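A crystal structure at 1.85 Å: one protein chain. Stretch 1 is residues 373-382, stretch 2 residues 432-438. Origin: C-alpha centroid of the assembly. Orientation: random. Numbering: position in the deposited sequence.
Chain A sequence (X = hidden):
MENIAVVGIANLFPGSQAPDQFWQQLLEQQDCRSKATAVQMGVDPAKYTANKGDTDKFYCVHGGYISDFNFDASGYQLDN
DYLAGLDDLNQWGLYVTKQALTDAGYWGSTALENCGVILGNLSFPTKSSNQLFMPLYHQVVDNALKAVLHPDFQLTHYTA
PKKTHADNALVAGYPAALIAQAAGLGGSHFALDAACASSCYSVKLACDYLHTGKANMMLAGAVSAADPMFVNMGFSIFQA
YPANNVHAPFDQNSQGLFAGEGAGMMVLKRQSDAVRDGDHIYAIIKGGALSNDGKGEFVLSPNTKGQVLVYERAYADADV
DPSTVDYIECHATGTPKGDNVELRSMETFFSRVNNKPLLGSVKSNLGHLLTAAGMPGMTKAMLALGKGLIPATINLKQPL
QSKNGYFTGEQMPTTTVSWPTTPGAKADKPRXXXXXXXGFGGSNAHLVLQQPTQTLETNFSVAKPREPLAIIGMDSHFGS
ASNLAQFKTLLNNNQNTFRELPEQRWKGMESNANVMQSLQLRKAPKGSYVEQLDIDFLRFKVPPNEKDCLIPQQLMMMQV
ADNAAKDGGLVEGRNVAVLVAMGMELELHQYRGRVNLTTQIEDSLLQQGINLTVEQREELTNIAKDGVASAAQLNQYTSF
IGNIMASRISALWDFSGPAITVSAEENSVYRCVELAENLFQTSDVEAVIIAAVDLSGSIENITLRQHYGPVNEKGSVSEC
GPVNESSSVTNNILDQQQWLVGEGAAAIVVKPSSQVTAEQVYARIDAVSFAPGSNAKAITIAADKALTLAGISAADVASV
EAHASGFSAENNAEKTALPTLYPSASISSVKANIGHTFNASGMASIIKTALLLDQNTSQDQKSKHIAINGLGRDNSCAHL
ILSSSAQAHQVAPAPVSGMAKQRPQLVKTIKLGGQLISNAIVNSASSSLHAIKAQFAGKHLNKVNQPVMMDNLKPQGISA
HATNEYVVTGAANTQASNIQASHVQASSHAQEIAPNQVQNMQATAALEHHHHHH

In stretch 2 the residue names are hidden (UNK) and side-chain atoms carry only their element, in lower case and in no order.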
# COMPACT_ATOMS: atom_id res chain seq x y z
N ALA A 373 0.84 5.72 12.42
CA ALA A 373 0.90 5.68 13.89
C ALA A 373 2.29 5.97 14.41
O ALA A 373 2.45 6.57 15.49
CB ALA A 373 0.42 4.32 14.41
N GLY A 374 3.33 5.53 13.70
CA GLY A 374 4.67 5.80 14.18
C GLY A 374 5.05 7.27 14.12
O GLY A 374 5.97 7.68 14.84
N MET A 375 4.39 8.07 13.27
CA MET A 375 4.80 9.47 13.15
C MET A 375 4.64 10.24 14.46
O MET A 375 5.63 10.86 14.90
CB MET A 375 4.04 10.14 12.00
CG MET A 375 4.45 9.70 10.55
SD MET A 375 6.18 9.35 10.24
CE MET A 375 6.87 10.98 10.25
N PRO A 376 3.48 10.27 15.12
CA PRO A 376 3.44 10.98 16.42
C PRO A 376 4.33 10.36 17.48
O PRO A 376 4.87 11.09 18.33
CB PRO A 376 1.95 10.91 16.82
CG PRO A 376 1.40 9.75 16.06
CD PRO A 376 2.15 9.73 14.76
N GLY A 377 4.50 9.04 17.46
CA GLY A 377 5.41 8.40 18.40
C GLY A 377 6.84 8.89 18.23
O GLY A 377 7.49 9.30 19.19
N MET A 378 7.34 8.85 16.99
CA MET A 378 8.70 9.31 16.74
C MET A 378 8.83 10.81 17.00
O MET A 378 9.86 11.27 17.51
CB MET A 378 9.14 8.99 15.30
CG MET A 378 9.32 7.52 15.02
SD MET A 378 9.97 7.21 13.35
CE MET A 378 8.49 7.49 12.36
N THR A 379 7.80 11.58 16.66
CA THR A 379 7.87 13.02 16.90
C THR A 379 7.94 13.31 18.39
O THR A 379 8.78 14.11 18.84
CB THR A 379 6.68 13.72 16.23
OG1 THR A 379 6.68 13.44 14.82
CG2 THR A 379 6.76 15.24 16.43
N LYS A 380 7.10 12.64 19.18
CA LYS A 380 7.13 12.78 20.64
C LYS A 380 8.51 12.45 21.20
O LYS A 380 9.05 13.18 22.03
CB LYS A 380 6.06 11.88 21.26
CG LYS A 380 6.03 11.86 22.80
CD LYS A 380 4.84 11.04 23.30
CE LYS A 380 5.02 10.62 24.76
NZ LYS A 380 4.09 9.50 25.11
N ALA A 381 9.09 11.33 20.75
CA ALA A 381 10.37 10.91 21.30
C ALA A 381 11.49 11.87 20.90
O ALA A 381 12.34 12.22 21.74
CB ALA A 381 10.70 9.48 20.85
N MET A 382 11.51 12.31 19.64
CA MET A 382 12.56 13.24 19.22
C MET A 382 12.44 14.58 19.91
O MET A 382 13.46 15.20 20.25
CB MET A 382 12.55 13.43 17.70
CG MET A 382 12.91 12.18 16.95
SD MET A 382 12.65 12.39 15.18
CE MET A 382 12.68 10.65 14.68
N UNK A 432 18.79 8.67 25.49
CA UNK A 432 18.52 7.62 24.52
C UNK A 432 17.09 7.12 24.65
O UNK A 432 16.63 6.83 25.76
o UNK A 432 20.85 6.99 24.57
c UNK A 432 19.52 6.47 24.69
c UNK A 432 19.32 5.41 23.63
N UNK A 433 16.39 7.01 23.52
CA UNK A 433 15.02 6.55 23.49
C UNK A 433 14.85 5.47 22.43
O UNK A 433 15.54 5.48 21.41
c UNK A 433 14.05 7.71 23.20
N UNK A 434 13.94 4.54 22.68
CA UNK A 434 13.50 3.59 21.68
C UNK A 434 12.11 3.96 21.19
O UNK A 434 11.33 4.59 21.91
N UNK A 435 11.80 3.59 19.95
CA UNK A 435 10.43 3.68 19.44
C UNK A 435 10.08 2.34 18.82
O UNK A 435 10.83 1.84 17.96
c UNK A 435 10.64 6.14 18.96
c UNK A 435 8.79 4.84 17.92
c UNK A 435 10.25 4.81 18.40
N UNK A 436 8.96 1.75 19.24
CA UNK A 436 8.51 0.45 18.76
C UNK A 436 7.18 0.59 18.03
O UNK A 436 6.29 1.33 18.46
c UNK A 436 8.37 -0.57 19.92
o UNK A 436 9.52 -0.58 20.74
N UNK A 437 7.04 -0.13 16.91
CA UNK A 437 5.75 -0.27 16.25
C UNK A 437 5.61 -1.72 15.80
O UNK A 437 6.54 -2.29 15.20
c UNK A 437 5.33 2.12 15.56
c UNK A 437 6.76 0.68 14.11
c UNK A 437 5.55 0.70 15.06
N UNK A 438 4.47 -2.33 16.12
CA UNK A 438 4.20 -3.75 15.84
C UNK A 438 2.88 -3.87 15.07
O UNK A 438 1.81 -3.91 15.67
c UNK A 438 6.42 -4.05 20.16
c UNK A 438 7.69 -4.14 19.61
c UNK A 438 5.41 -4.39 18.00
c UNK A 438 6.68 -4.48 17.45
c UNK A 438 4.17 -4.55 17.14
c UNK A 438 7.82 -4.36 18.24
c UNK A 438 5.29 -4.17 19.37

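Position 432 carries three side-chain atoms: a carbon bearing one oxygen and one carbon. The side chain is out of reach of stretch 1, and its oxygen is hydrogen-bonded to a residue adjoining one of the stretches. A beta-branch with one oxygen and one carbon is threonine: Thr432.

Position 433 has one carbon and no more. It points toward the helix, and that carbon, the CB, stands 4.5 Å from CB of Ala381, a loose apolar contact between two small groups. A lone CB means alanine: Ala433.

Position 434 has no side-chain atoms at all. A CB built here would point away from the helix and meet nothing of stretch 1, so stretch 1 does not account for the absence. This is glycine, Gly434.

Position 435 shows a carbon carrying two carbons, three in all, with no oxygen. It points toward the helix and is the most covered position of the strand. One of its two end carbons approaches CB of Ala381, and the other CG of Met378. The fork at CB and the lack of any further atom make it valine. Val435 has chi1 in t; its CG2 lies 3.8 Å from CB of Ala381, and its CG1 lies 4.0 Å from CG of Met378.

Position 436 has one carbon, then one oxygen, unbranched. It is out of reach of stretch 1, and its oxygen finds its hydrogen bond elsewhere in the structure. This is serine, Ser436.

Position 437 repeats the three-carbon fork of 435, again without oxygen, and one end carbon packs against CA of Gly374. It is Val437. Its chi1 is m rather than t, and its CG1 sits 4.0 Å from CA of Gly374. An ideal CB on that glycine would come to 3.6 Å from CG1 of Val437, closer than the CA itself.

Position 438 has one carbon leading to a ring of six carbons with no oxygen, out of reach of stretch 1: phenylalanine, Phe438.

The rule is alternation. Positions 433, 435 and 437 face a helix running nearly antiparallel, at 174°; 432, 436 and 438 are out of its reach. The helix answers with Gly374, Met378 and Ala381, spaced by four and then three residues, whose CA atoms pair with those of Val437, Val435 and Ala433 at 6.5, 6.5 and 6.7 Å. No hydrogen bond crosses; five backbone hydrogen bonds run along the helix, such as Met378 N to Gly374 O at 2.8 Å. Two glycines, an alanine and the CG of Met378 meet alanine and valine in a modest contact of 216 Å².

Stretch 2 432-438: TAGVSVF
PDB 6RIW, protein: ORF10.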